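Local coordinates for protein endo-1,3-beta-glucanase, family GH16 (Zobellia galactanivorans, PDB 4BPZ) that probably hydrolyses internal beta-1,3 bonds of glucans such as algal laminarin, through its family 16 glycoside hydrolase domain, which also binds calcium, at residues A[113-118]-A[225-230]. The protein carries 1 engineered substitution. Sequence-based numbering, arbitrary orientation.
Sequences AIWTLG and LLNIAM. With GLC (alpha-D-glucopyranose), chain C.
Antiparallel strand pairing joins Ala113, Ile114 and Trp115 to Asn227, Leu226 and Leu225 within the GH16 beta-sandwich, a concanavalin-like jelly roll. The pairing forms part of the glycan-binding cleft. Ala113 with Asn227 and Trp115 with Leu225 are hydrogen-bonded pairs; the shortest bond is Leu225 N to Trp115 O, 2.7 Å. Between them Ile114 and Leu226 form a non-hydrogen-bonded pair. Their side chains lie alongside on the sheet face turned from the sugar, with CG2 of Ile114 4.0 Å from CD2 of Leu226. On the cleft side, Trp115 has CG between the backbone N and the carbonyl carbon (chi1 58°), which lays the indole across Leu225 toward Asn227. Its indole is sandwiched. Glucose C5 lies over the ring centre, 3.4 Å above its plane. Leu225 CB backs the opposite face in a CH-pi contact, 3.7 Å from the centroid of the five-membered ring. Leu225 CD1 reaches on to Leu117 CG at 3.9 Å. Asp144, Glu147 and Asn44 hydrogen-bond this glucose, while Trp115 meets it with its ring face. An alanine at Trp115 would probably remove the flat surface under the glucose and leave Asn227 OD1 without its indole donor. That donor, NE1 of Trp115, meets Asn227 OD1 at 2.9 Å near the ring plane, with ring and amide planes 71° apart.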
loop_
_atom_site.group_PDB
_atom_site.type_symbol
_atom_site.label_atom_id
_atom_site.label_comp_id
_atom_site.label_asym_id
_atom_site.label_seq_id
_atom_site.Cartn_x
_atom_site.Cartn_y
_atom_site.Cartn_z
ATOM N N ALA A 113 0.749 4.873 0.154
ATOM C CA ALA A 113 1.406 3.671 0.597
ATOM C C ALA A 113 1.353 2.582 -0.471
ATOM O O ALA A 113 0.380 2.462 -1.226
ATOM C CB ALA A 113 0.779 3.140 1.873
ATOM N N ILE A 114 2.425 1.792 -0.472
ATOM C CA ILE A 114 2.576 0.531 -1.230
ATOM C C ILE A 114 2.894 -0.480 -0.120
ATOM O O ILE A 114 3.948 -0.328 0.529
ATOM C CB ILE A 114 3.702 0.587 -2.214
ATOM C CG1 ILE A 114 3.533 1.761 -3.217
ATOM C CG2 ILE A 114 3.821 -0.757 -2.968
ATOM C CD1 ILE A 114 4.771 2.056 -4.048
ATOM N N TRP A 115 2.069 -1.489 0.106
ATOM C CA TRP A 115 2.324 -2.314 1.296
ATOM C C TRP A 115 1.616 -3.637 1.117
ATOM O O TRP A 115 0.966 -3.875 0.110
ATOM C CB TRP A 115 1.890 -1.555 2.557
ATOM C CG TRP A 115 0.448 -1.130 2.606
ATOM C CD1 TRP A 115 -0.214 -0.231 1.823
ATOM C CD2 TRP A 115 -0.500 -1.500 3.624
ATOM N NE1 TRP A 115 -1.485 -0.011 2.265
ATOM C CE2 TRP A 115 -1.672 -0.780 3.368
ATOM C CE3 TRP A 115 -0.456 -2.358 4.750
ATOM C CZ2 TRP A 115 -2.809 -0.817 4.227
ATOM C CZ3 TRP A 115 -1.546 -2.421 5.585
ATOM C CH2 TRP A 115 -2.726 -1.672 5.351
ATOM N N THR A 116 1.812 -4.516 2.069
ATOM C CA THR A 116 1.218 -5.871 2.025
ATOM C C THR A 116 0.512 -6.162 3.342
ATOM O O THR A 116 0.854 -5.641 4.386
ATOM C CB THR A 116 2.274 -6.970 1.774
ATOM O OG1 THR A 116 2.982 -7.262 2.990
ATOM C CG2 THR A 116 3.235 -6.659 0.634
ATOM N N LEU A 117 -0.437 -7.079 3.216
ATOM C CA LEU A 117 -1.044 -7.732 4.369
ATOM C C LEU A 117 -0.968 -9.237 4.126
ATOM O O LEU A 117 -1.175 -9.712 2.991
ATOM C CB LEU A 117 -2.502 -7.336 4.565
ATOM C CG LEU A 117 -2.783 -5.982 5.212
ATOM C CD1 LEU A 117 -4.194 -5.533 5.069
ATOM C CD2 LEU A 117 -2.306 -6.042 6.662
ATOM N N GLY A 118 -0.811 -9.996 5.212
ATOM C CA GLY A 118 -1.033 -11.410 5.108
ATOM C C GLY A 118 -2.414 -11.707 4.586
ATOM O O GLY A 118 -3.402 -11.080 4.974
ATOM N N LEU A 225 -1.316 -3.878 -1.413
ATOM C CA LEU A 225 -2.209 -2.782 -1.306
ATOM C C LEU A 225 -1.594 -1.514 -1.873
ATOM O O LEU A 225 -0.388 -1.278 -1.672
ATOM C CB LEU A 225 -2.632 -2.518 0.153
ATOM C CG LEU A 225 -3.372 -3.670 0.892
ATOM C CD1 LEU A 225 -2.412 -4.585 1.620
ATOM C CD2 LEU A 225 -4.423 -3.141 1.825
ATOM N N LEU A 226 -2.427 -0.669 -2.489
ATOM C CA LEU A 226 -2.012 0.640 -3.018
ATOM C C LEU A 226 -3.080 1.627 -2.616
ATOM O O LEU A 226 -4.268 1.377 -2.876
ATOM C CB LEU A 226 -1.996 0.607 -4.564
ATOM C CG LEU A 226 -1.031 -0.404 -5.138
ATOM C CD1 LEU A 226 -1.340 -0.511 -6.668
ATOM C CD2 LEU A 226 0.411 -0.083 -4.882
ATOM N N ASN A 227 -2.710 2.753 -2.014
ATOM C CA ASN A 227 -3.746 3.677 -1.541
ATOM C C ASN A 227 -3.161 5.077 -1.333
ATOM O O ASN A 227 -1.938 5.221 -1.209
ATOM C CB ASN A 227 -4.416 3.190 -0.251
ATOM C CG ASN A 227 -3.480 3.174 0.921
ATOM O OD1 ASN A 227 -2.631 2.283 1.001
ATOM N ND2 ASN A 227 -3.521 4.189 1.764
ATOM N N ILE A 228 -4.032 6.070 -1.213
ATOM C CA ILE A 228 -3.670 7.374 -0.568
ATOM C C ILE A 228 -4.614 7.582 0.580
ATOM O O ILE A 228 -5.807 7.791 0.328
ATOM C CB ILE A 228 -3.725 8.594 -1.509
ATOM C CG1 ILE A 228 -3.003 8.421 -2.846
ATOM C CG2 ILE A 228 -3.172 9.798 -0.725
ATOM C CD1 ILE A 228 -3.313 9.578 -3.795
ATOM N N ALA A 229 -4.136 7.577 1.812
ATOM C CA ALA A 229 -4.960 8.029 2.938
ATOM C C ALA A 229 -4.824 9.540 3.043
ATOM O O ALA A 229 -3.823 10.121 2.626
ATOM C CB ALA A 229 -4.497 7.327 4.202
ATOM N N MET A 230 -5.805 10.164 3.643
ATOM C CA MET A 230 -5.786 11.637 3.938
ATOM C C MET A 230 -5.808 11.838 5.438
ATOM O O MET A 230 -6.642 11.289 6.143
ATOM C CB MET A 230 -6.953 12.303 3.317
ATOM C CG MET A 230 -6.908 12.369 1.793
ATOM S SD MET A 230 -5.430 13.211 1.095
ATOM C CE MET A 230 -5.581 14.858 1.830
HETATM C C1 GLC C . 1.200 0.481 7.768
HETATM C C2 GLC C . 0.193 0.664 8.954
HETATM C C3 GLC C . -1.218 0.604 8.352
HETATM C C4 GLC C . -1.375 1.599 7.287
HETATM C C5 GLC C . -0.426 1.150 6.203
HETATM C C6 GLC C . -0.431 2.034 4.976
HETATM O O1 GLC C . 1.316 -0.859 7.339
HETATM O O2 GLC C . 0.454 -0.366 9.873
HETATM O O3 GLC C . -2.209 0.853 9.437
HETATM O O4 GLC C . -2.740 1.622 6.827
HETATM O O5 GLC C . 0.916 1.215 6.738
HETATM O O6 GLC C . -0.067 3.375 5.284
#